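Local coordinates for probable tagatose 6-phosphate kinase (Sinorhizobium meliloti, PDB 3TXV), which is probably a sugar-phosphate kinase of the GatZ/KbaZ-like family, thought to phosphorylate tagatose 6-phosphate in carbohydrate metabolism, at residues A[33-38]-A[80-85]; A[50-55]-A[69-74]; A[125-130]-A[285-290]; A[372-377]-A[406-411]. All blocks are in the same frame, centred on the assembly; numbering follows the deposited sequence.

Interaction 1: A[33-38]-A[80-85]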
# COMPACT_ATOMS: atom_id res chain seq x y z
N VAL A 33 7.88 0.37 8.07
CA VAL A 33 7.39 -0.66 7.14
C VAL A 33 8.35 -0.75 5.93
O VAL A 33 8.70 -1.84 5.50
CB VAL A 33 5.91 -0.44 6.67
CG1 VAL A 33 5.51 -1.49 5.60
CG2 VAL A 33 4.96 -0.48 7.83
N ILE A 34 8.82 0.37 5.42
CA ILE A 34 9.73 0.29 4.30
C ILE A 34 11.01 -0.49 4.71
O ILE A 34 11.38 -1.48 4.05
CB ILE A 34 10.02 1.68 3.70
CG1 ILE A 34 8.80 2.15 2.91
CG2 ILE A 34 11.22 1.63 2.77
CD1 ILE A 34 8.53 3.62 3.07
N GLU A 35 11.66 -0.04 5.80
CA GLU A 35 12.84 -0.69 6.38
C GLU A 35 12.59 -2.17 6.52
O GLU A 35 13.42 -2.98 6.13
CB GLU A 35 13.14 -0.07 7.74
CG GLU A 35 14.33 -0.65 8.57
CD GLU A 35 14.72 0.30 9.73
OE1 GLU A 35 14.16 1.43 9.81
OE2 GLU A 35 15.59 -0.05 10.54
N ALA A 36 11.42 -2.52 7.04
CA ALA A 36 11.06 -3.91 7.25
C ALA A 36 10.83 -4.68 5.94
O ALA A 36 11.21 -5.84 5.81
CB ALA A 36 9.83 -3.99 8.12
N ALA A 37 10.22 -4.01 4.98
CA ALA A 37 10.04 -4.59 3.66
C ALA A 37 11.38 -4.84 3.04
O ALA A 37 11.61 -5.90 2.50
CB ALA A 37 9.20 -3.71 2.77
N MSE A 38 12.26 -3.87 3.12
CA MSE A 38 13.57 -4.08 2.55
C MSE A 38 14.26 -5.30 3.22
O MSE A 38 14.60 -6.25 2.54
CB MSE A 38 14.42 -2.81 2.62
CG MSE A 38 14.09 -1.77 1.56
SE MSE A 38 14.71 -0.13 2.29
CE MSE A 38 14.89 1.04 0.77
N ASP A 80 20.10 3.19 2.84
CA ASP A 80 21.45 3.41 3.31
C ASP A 80 21.55 2.99 4.77
O ASP A 80 22.35 2.11 5.09
CB ASP A 80 21.85 4.89 3.17
CG ASP A 80 21.84 5.36 1.75
OD1 ASP A 80 21.78 4.53 0.79
OD2 ASP A 80 21.89 6.60 1.61
N ARG A 81 20.75 3.60 5.65
CA ARG A 81 20.79 3.29 7.08
C ARG A 81 21.05 1.79 7.36
O ARG A 81 21.63 1.43 8.39
CB ARG A 81 19.50 3.76 7.79
CG ARG A 81 19.40 5.25 8.15
N ILE A 82 20.62 0.93 6.42
CA ILE A 82 20.62 -0.54 6.59
C ILE A 82 21.40 -1.29 5.50
O ILE A 82 21.18 -2.49 5.29
CB ILE A 82 19.16 -1.13 6.66
CG1 ILE A 82 18.36 -0.79 5.39
CG2 ILE A 82 18.42 -0.63 7.89
CD1 ILE A 82 17.22 -1.73 5.09
N GLU A 83 22.30 -0.58 4.80
CA GLU A 83 23.09 -1.17 3.70
C GLU A 83 22.22 -2.01 2.73
O GLU A 83 22.47 -3.22 2.53
CB GLU A 83 24.25 -2.04 4.24
CG GLU A 83 24.70 -1.78 5.69
CD GLU A 83 25.91 -0.85 5.80
OE1 GLU A 83 25.75 0.39 5.66
OE2 GLU A 83 27.02 -1.39 6.03
N PHE A 84 21.22 -1.38 2.14
CA PHE A 84 20.41 -2.04 1.14
C PHE A 84 20.60 -1.36 -0.19
O PHE A 84 20.51 -0.16 -0.29
CB PHE A 84 18.96 -1.99 1.51
CG PHE A 84 18.09 -2.72 0.58
CD1 PHE A 84 17.57 -2.11 -0.50
CD2 PHE A 84 17.83 -4.03 0.76
CE1 PHE A 84 16.81 -2.79 -1.36
CE2 PHE A 84 17.07 -4.71 -0.12
CZ PHE A 84 16.55 -4.09 -1.16
N PRO A 85 20.94 -2.12 -1.22
CA PRO A 85 21.19 -1.53 -2.53
C PRO A 85 20.00 -0.98 -3.30
O PRO A 85 19.06 -1.68 -3.56
CB PRO A 85 21.80 -2.68 -3.30
CG PRO A 85 21.31 -3.84 -2.67
CD PRO A 85 21.14 -3.56 -1.24

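Interaction 2: A[50-55]-A[69-74]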
# COMPACT_ATOMS: atom_id res chain seq x y z
N ILE A 50 8.23 -0.96 -3.97
CA ILE A 50 7.56 0.03 -3.14
C ILE A 50 6.75 1.06 -3.96
O ILE A 50 7.26 1.68 -4.90
CB ILE A 50 8.50 0.72 -2.19
CG1 ILE A 50 9.11 -0.31 -1.29
CG2 ILE A 50 7.75 1.71 -1.34
CD1 ILE A 50 10.46 0.11 -0.78
N GLU A 51 5.48 1.23 -3.57
CA GLU A 51 4.51 2.01 -4.34
C GLU A 51 4.01 3.24 -3.58
O GLU A 51 3.92 3.22 -2.37
CB GLU A 51 3.33 1.12 -4.74
CG GLU A 51 3.71 -0.15 -5.48
CD GLU A 51 2.88 -0.35 -6.73
OE1 GLU A 51 2.50 0.68 -7.34
OE2 GLU A 51 2.61 -1.53 -7.10
N ALA A 52 3.71 4.31 -4.30
CA ALA A 52 3.05 5.48 -3.75
C ALA A 52 1.81 5.78 -4.61
O ALA A 52 1.77 5.36 -5.76
CB ALA A 52 4.01 6.62 -3.75
N THR A 53 0.79 6.46 -4.06
CA THR A 53 -0.45 6.79 -4.84
C THR A 53 -0.50 8.25 -5.28
O THR A 53 0.01 9.11 -4.59
CB THR A 53 -1.82 6.53 -4.10
OG1 THR A 53 -1.72 6.89 -2.72
CG2 THR A 53 -2.30 5.10 -4.22
N CYS A 54 -1.16 8.50 -6.41
CA CYS A 54 -1.36 9.83 -6.97
C CYS A 54 -1.52 10.87 -5.89
O CYS A 54 -0.72 11.82 -5.81
CB CYS A 54 -2.60 9.83 -7.87
SG CYS A 54 -4.21 9.19 -7.06
N ASN A 55 -2.57 10.67 -5.08
CA ASN A 55 -2.91 11.48 -3.88
C ASN A 55 -1.79 11.68 -2.87
O ASN A 55 -1.58 12.78 -2.37
CB ASN A 55 -4.05 10.81 -3.15
CG ASN A 55 -5.42 11.15 -3.73
OD1 ASN A 55 -5.60 12.06 -4.55
ND2 ASN A 55 -6.41 10.40 -3.27
N GLU A 69 10.17 13.09 -6.38
CA GLU A 69 11.59 13.18 -6.10
C GLU A 69 11.81 13.03 -4.60
O GLU A 69 12.67 12.26 -4.19
CB GLU A 69 12.17 14.50 -6.65
CG GLU A 69 13.72 14.56 -6.81
CD GLU A 69 14.29 13.44 -7.69
OE1 GLU A 69 13.81 13.26 -8.85
OE2 GLU A 69 15.22 12.72 -7.22
N ASP A 70 11.04 13.75 -3.80
CA ASP A 70 11.13 13.65 -2.34
C ASP A 70 11.07 12.17 -1.91
O ASP A 70 11.93 11.67 -1.17
CB ASP A 70 10.02 14.44 -1.64
CG ASP A 70 10.21 15.97 -1.74
OD1 ASP A 70 11.37 16.45 -1.91
OD2 ASP A 70 9.20 16.70 -1.63
N PHE A 71 10.06 11.48 -2.43
CA PHE A 71 9.83 10.08 -2.12
C PHE A 71 11.03 9.23 -2.47
O PHE A 71 11.38 8.30 -1.76
CB PHE A 71 8.61 9.57 -2.89
CG PHE A 71 8.08 8.27 -2.36
CD1 PHE A 71 7.23 8.25 -1.29
CD2 PHE A 71 8.46 7.09 -2.93
CE1 PHE A 71 6.76 7.08 -0.80
CE2 PHE A 71 7.98 5.91 -2.45
CZ PHE A 71 7.14 5.90 -1.39
N THR A 72 11.65 9.57 -3.59
CA THR A 72 12.73 8.77 -4.13
C THR A 72 13.99 8.82 -3.28
O THR A 72 14.84 7.95 -3.38
CB THR A 72 13.08 9.23 -5.54
OG1 THR A 72 13.57 8.10 -6.25
N ARG A 73 14.10 9.85 -2.45
CA ARG A 73 15.28 10.04 -1.65
C ARG A 73 14.97 9.64 -0.22
O ARG A 73 15.82 9.10 0.48
CB ARG A 73 15.74 11.50 -1.75
N PHE A 74 13.74 9.92 0.21
CA PHE A 74 13.16 9.34 1.41
C PHE A 74 13.41 7.82 1.51
O PHE A 74 14.07 7.35 2.42
CB PHE A 74 11.66 9.66 1.42
CG PHE A 74 10.89 9.04 2.56
CD1 PHE A 74 10.93 9.62 3.83
CD2 PHE A 74 10.10 7.91 2.35
CE1 PHE A 74 10.23 9.05 4.87
CE2 PHE A 74 9.40 7.35 3.38
CZ PHE A 74 9.45 7.91 4.64

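Interaction 3: A[125-130]-A[285-290]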
# COMPACT_ATOMS: atom_id res chain seq x y z
N PHE A 125 10.59 6.13 -11.09
CA PHE A 125 9.46 5.23 -10.93
C PHE A 125 9.33 4.41 -12.17
O PHE A 125 9.28 4.96 -13.25
CB PHE A 125 8.17 5.99 -10.70
CG PHE A 125 8.05 6.57 -9.33
CD1 PHE A 125 8.77 7.70 -8.96
CD2 PHE A 125 7.18 5.99 -8.40
CE1 PHE A 125 8.65 8.25 -7.69
CE2 PHE A 125 7.04 6.54 -7.12
CZ PHE A 125 7.78 7.67 -6.76
N THR A 126 9.32 3.10 -12.00
CA THR A 126 9.33 2.14 -13.11
C THR A 126 8.10 1.22 -13.15
O THR A 126 7.96 0.37 -14.04
CB THR A 126 10.66 1.31 -13.13
OG1 THR A 126 10.77 0.56 -11.91
N LYS A 127 7.19 1.37 -12.18
CA LYS A 127 5.87 0.78 -12.34
C LYS A 127 4.84 1.88 -12.34
O LYS A 127 4.82 2.68 -11.42
CB LYS A 127 5.57 -0.23 -11.25
CG LYS A 127 4.45 -1.18 -11.55
CD LYS A 127 4.39 -2.19 -10.45
CE LYS A 127 2.94 -2.67 -10.18
NZ LYS A 127 2.02 -1.65 -9.60
N LEU A 128 4.02 1.95 -13.39
CA LEU A 128 3.03 3.04 -13.53
C LEU A 128 1.63 2.50 -13.70
O LEU A 128 1.30 1.85 -14.71
CB LEU A 128 3.38 3.97 -14.70
CG LEU A 128 4.41 5.11 -14.57
CD1 LEU A 128 5.36 5.03 -13.37
CD2 LEU A 128 5.18 5.23 -15.86
N HIS A 129 0.80 2.72 -12.71
CA HIS A 129 -0.58 2.29 -12.82
C HIS A 129 -1.45 3.46 -13.31
O HIS A 129 -1.51 4.55 -12.70
CB HIS A 129 -1.06 1.73 -11.49
CG HIS A 129 -2.52 1.46 -11.44
ND1 HIS A 129 -3.28 1.75 -10.33
CD2 HIS A 129 -3.37 0.94 -12.35
CE1 HIS A 129 -4.53 1.41 -10.55
NE2 HIS A 129 -4.62 0.92 -11.78
N LEU A 130 -2.07 3.24 -14.46
CA LEU A 130 -2.80 4.30 -15.11
C LEU A 130 -4.29 4.09 -14.93
O LEU A 130 -4.92 3.27 -15.64
CB LEU A 130 -2.44 4.35 -16.60
CG LEU A 130 -0.99 4.67 -16.95
CD1 LEU A 130 -0.78 4.49 -18.44
CD2 LEU A 130 -0.60 6.07 -16.49
N ILE A 285 0.47 -9.90 -8.75
CA ILE A 285 0.93 -8.72 -8.03
C ILE A 285 -0.09 -8.48 -6.95
O ILE A 285 -1.30 -8.35 -7.24
CB ILE A 285 1.02 -7.50 -8.90
CG1 ILE A 285 2.15 -7.66 -9.93
CG2 ILE A 285 1.22 -6.30 -8.04
CD1 ILE A 285 1.93 -6.90 -11.17
N LEU A 286 0.41 -8.45 -5.72
CA LEU A 286 -0.37 -8.43 -4.50
C LEU A 286 -0.10 -7.14 -3.79
O LEU A 286 0.97 -6.96 -3.23
CB LEU A 286 0.09 -9.58 -3.61
CG LEU A 286 -0.15 -10.97 -4.18
CD1 LEU A 286 0.82 -11.95 -3.59
CD2 LEU A 286 -1.62 -11.39 -3.93
N LYS A 287 -1.07 -6.28 -3.70
CA LYS A 287 -0.85 -5.05 -2.99
C LYS A 287 -1.27 -5.15 -1.55
O LYS A 287 -2.38 -5.47 -1.25
CB LYS A 287 -1.64 -3.95 -3.65
CG LYS A 287 -1.12 -3.52 -4.96
CD LYS A 287 -1.64 -2.16 -5.32
CE LYS A 287 -0.54 -1.17 -5.51
NZ LYS A 287 -0.63 -0.47 -6.78
N VAL A 288 -0.34 -4.91 -0.65
CA VAL A 288 -0.69 -4.88 0.72
C VAL A 288 -0.21 -3.56 1.18
O VAL A 288 0.80 -3.13 0.78
CB VAL A 288 0.01 -5.96 1.44
CG1 VAL A 288 1.44 -5.86 1.20
CG2 VAL A 288 -0.32 -5.95 2.87
N GLY A 289 -0.99 -2.93 2.03
CA GLY A 289 -0.60 -1.74 2.74
C GLY A 289 -1.05 -1.74 4.17
O GLY A 289 -0.28 -1.78 5.07
N PRO A 290 -2.35 -1.72 4.35
CA PRO A 290 -3.00 -1.56 5.63
C PRO A 290 -2.68 -2.66 6.57
O PRO A 290 -2.48 -2.48 7.72
CB PRO A 290 -4.45 -1.59 5.23
CG PRO A 290 -4.45 -0.94 3.94
CD PRO A 290 -3.13 -1.06 3.32

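Interaction 4: A[372-377]-A[406-411]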
# COMPACT_ATOMS: atom_id res chain seq x y z
N GLU A 372 8.89 9.40 22.19
CA GLU A 372 9.01 9.35 23.63
C GLU A 372 9.09 7.86 24.05
O GLU A 372 9.91 7.47 24.89
CB GLU A 372 7.83 10.07 24.30
CG GLU A 372 8.01 10.33 25.79
CD GLU A 372 6.98 11.31 26.37
OE1 GLU A 372 5.76 11.03 26.34
OE2 GLU A 372 7.37 12.38 26.87
N LEU A 373 8.24 7.04 23.41
CA LEU A 373 8.05 5.65 23.78
C LEU A 373 9.18 4.80 23.30
O LEU A 373 9.63 3.93 24.03
CB LEU A 373 6.73 5.13 23.21
CG LEU A 373 6.48 3.62 23.12
CD1 LEU A 373 6.45 2.97 24.50
CD2 LEU A 373 5.19 3.33 22.36
N MSE A 374 9.63 5.03 22.07
CA MSE A 374 10.76 4.29 21.51
C MSE A 374 12.05 4.52 22.26
O MSE A 374 12.88 3.61 22.38
CB MSE A 374 10.96 4.61 20.02
CG MSE A 374 9.89 4.01 19.14
SE MSE A 374 9.63 2.15 19.57
CE MSE A 374 10.85 1.47 18.27
N SER A 375 12.22 5.74 22.78
CA SER A 375 13.47 6.14 23.36
C SER A 375 13.44 5.80 24.85
O SER A 375 14.48 5.61 25.48
CB SER A 375 13.72 7.63 23.11
OG SER A 375 13.10 8.43 24.11
N LEU A 376 12.25 5.73 25.41
CA LEU A 376 12.11 5.27 26.77
C LEU A 376 12.38 3.77 26.86
O LEU A 376 12.65 3.27 27.96
CB LEU A 376 10.72 5.59 27.27
CG LEU A 376 10.31 5.01 28.60
CD1 LEU A 376 11.17 5.67 29.63
CD2 LEU A 376 8.86 5.31 28.85
N LEU A 377 12.34 3.05 25.73
CA LEU A 377 12.66 1.62 25.74
C LEU A 377 14.02 1.28 25.10
O LEU A 377 14.39 0.11 24.99
CB LEU A 377 11.52 0.80 25.14
CG LEU A 377 10.15 0.85 25.85
CD1 LEU A 377 9.07 0.20 25.01
CD2 LEU A 377 10.15 0.24 27.23
N GLN A 406 14.03 -6.20 22.04
CA GLN A 406 14.16 -4.78 22.22
C GLN A 406 13.08 -4.14 21.36
O GLN A 406 12.62 -4.75 20.45
CB GLN A 406 15.56 -4.33 21.86
CG GLN A 406 16.62 -5.13 22.55
CD GLN A 406 17.91 -4.38 22.78
OE1 GLN A 406 18.51 -3.86 21.86
NE2 GLN A 406 18.35 -4.35 24.00
N ALA A 407 12.65 -2.94 21.67
CA ALA A 407 11.45 -2.40 21.08
C ALA A 407 11.38 -2.23 19.56
O ALA A 407 10.39 -2.56 18.97
CB ALA A 407 11.11 -1.11 21.76
N LYS A 408 12.41 -1.72 18.94
CA LYS A 408 12.45 -1.56 17.46
C LYS A 408 12.54 -2.91 16.76
O LYS A 408 11.84 -3.14 15.75
CB LYS A 408 13.63 -0.65 17.07
CG LYS A 408 13.58 0.02 15.71
CD LYS A 408 14.60 -0.61 14.77
CE LYS A 408 15.47 0.45 14.06
NZ LYS A 408 14.80 1.13 12.91
N PRO A 409 13.41 -3.82 17.26
CA PRO A 409 13.33 -5.15 16.69
C PRO A 409 11.95 -5.80 16.85
O PRO A 409 11.51 -6.53 15.97
CB PRO A 409 14.40 -5.92 17.47
CG PRO A 409 15.46 -4.90 17.71
CD PRO A 409 14.67 -3.62 18.00
N LEU A 410 11.27 -5.53 17.96
CA LEU A 410 9.95 -6.10 18.12
C LEU A 410 8.91 -5.45 17.19
O LEU A 410 7.96 -6.11 16.72
CB LEU A 410 9.52 -6.09 19.59
CG LEU A 410 10.31 -7.04 20.51
CD1 LEU A 410 10.11 -6.67 21.96
CD2 LEU A 410 9.95 -8.52 20.28
N ALA A 411 9.13 -4.18 16.86
CA ALA A 411 8.30 -3.53 15.86
C ALA A 411 8.56 -4.08 14.45
O ALA A 411 7.63 -4.48 13.80
CB ALA A 411 8.49 -2.01 15.92

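Interaction 1: A[33-38]-A[80-85]
Met38, a selenomethionine, has CG anti to its own carbonyl carbon (chi1 -78°), and Phe84 has its ring carbon CG anti to the backbone N (chi1 -176°); these two torsions set the start of the methionine chain over the phenyl face. Met38 CG stands 4.1 Å from the centroid of the Phe84 ring and only 10° off the ring normal, a CH-pi contact. Farther along the extended chain, SE lies oblique to that ring, 4.9 Å from its centroid, which makes a Met-aromatic contact. The other face of the ring is met off-centre by Pro85 CD. Ile82 reaches the same methionine, its CD1 3.9 Å from Met38 CB. Both segments belong to the helical layer round a TIM barrel: 33-38 is part of helix 31-43, while 80-85 carries the end of helix 68-81, closed by a Schellman motif with Glu83 as the C-prime residue. The chain thus turns back so that Ile82 and Phe84 both face Met38, and Val48 of the neighbouring strand touches Met38 and Phe84 from the barrel side. An alanine in place of Phe84 is likely to leave Met38 CG without the aromatic face it lies over and SE without its ring partner. At the outer margin Ile82 CG2 rests 3.9 Å from Glu35 OE2, an oxygen that also takes a salt bridge from Lys408 NZ.

Interaction 2: A[50-55]-A[69-74]
Phe71 of helix 68-81 reaches across to Ala52 and Ile50 of strand 48-53, joining the first strand and the helix of a beta-alpha-beta unit in the TIM barrel. Strand 50-53 and helix 69-74 run nearly antiparallel, at 152°, with 10.7 Å between their axes, a space that the phenylalanine spans. In sequence order, the helical turn begins with Glu69 and Asp70; the side chain of Asp70 turns back to accept a hydrogen bond from Thr67 N, and its carbonyl oxygen takes the backbone N-H of both Arg73 and Phe74. Next comes Phe71, with CG anti to the backbone N (chi1 -164°), a setting that sends the ring down onto the strand. Ala52 CB sits over one face of it, 4.1 Å from the centroid and offset toward the rim, a CH-pi contact. Ile50 CG2 instead meets the edge of the ring near its plane. Leu91 of strand 89-96, the last element of the unit, also touches Phe71, while Phe74, three residues on, packs against Pro31 and Ile34 of helix 31-43. Between the two apolar strand residues, Glu51 starts away from the helix; its carboxylate lies inside the barrel, where OE2 bonds to Ser25 OG and Lys127 NZ. The ring's outermost atom, Phe71 CZ, lies 4.0 Å from Ala52 CB and 4.2 Å from Ile50 CG2.

Interaction 3: A[125-130]-A[285-290]
Lys127 and Lys287 stretch toward each other tip to tip through the interior of the TIM barrel, from strands 127-130 and 283-288, the fourth and eighth of eight and hence on opposite sides of the wall. The nearest CA atoms of the two segments, those of Lys127 and Ile285, are 11.5 Å apart, a gap bridged by long side chains. Lys127 leaves its strand with CG anti to the backbone N (chi1 -162°) and then bends at its last two torsions; Lys287, also bent near its end, starts with CG beside its backbone N. The two amino groups end 4.0 Å apart, Lys127 NZ to Lys287 NZ, held by acids set round them. Glu263 bonds to both, its OE1 to Lys127 NZ and its OE2 to Lys287 NZ; Lys127 also pairs with Glu51, and Lys287 with Asp94. This buried network of charges lies next to His95, Glu178 and His265, whose donor atoms face one vacant point, consistent with an unoccupied metal site; Lys287 touches His265. The His129 ring, turned inward from the strand of Lys127, stacks edge-to-face with His95, and its NE2 is hydrogen-bonded to Gly176 O. Its ND1 is hydrogen-bonded with Asp94 OD1, of the same acid that pairs with Lys287. Farther back along the lysine, Lys127 CE lies 4.5 Å from Ile285 CD1.

Interaction 4: A[372-377]-A[406-411]
Met374, a selenomethionine, and Leu377 close on the first turn of helix 407-424 from two directions, and Ala407 is the residue both of them touch. The tight part is apolar. Leu377 CB lies 3.9 Å from Ala407 CB, with its CD1 branch at 4.1 Å from the same methyl. Met374 reaches the turn through a chain bent at chi2 (-49°) and again at chi3, which lays SE 4.2 Å from Ala407 CB and carries the terminal methyl on to Lys408. There Met374 CE meets the base of the lysine, 3.5 Å from Lys408 CA and 3.7 Å from Lys408 CB. Leu300 and Leu303 of helix 290-310 line the inner side, touching Met374 and Ala407 respectively. The outer side is looser: past its first carbons the exposed Lys408 chain leads away from segment 372-377, and its NZ pairs with Glu35. No hydrogen bond links the two segments. Here residues of segment 372-377 pack on the start of helix 407-424, whose N-cap position is held by Gln406, in the C-terminal helical region packed outside the TIM barrel.

From the N terminus, interaction 1 opens the first loop at helix 31-43; interaction 2 opens and closes within it before 80-85 closes the outer loop, and the two touch where Ile34 CG2 meets Ile50 CD1, 3.9 Å away. Interaction 3 then opens and closes a much longer loop, from strand 127-130 to strand 283-288, across the barrel. It meets interaction 2 through the Glu51 carboxylate. Interaction 4 closes last, between two C-terminal helices. Apart from the one nesting the loops follow in series and none cross. Glu35 and Lys408 tie interaction 4 back to interaction 1, linking the C-terminal helices to the barrel's first helix.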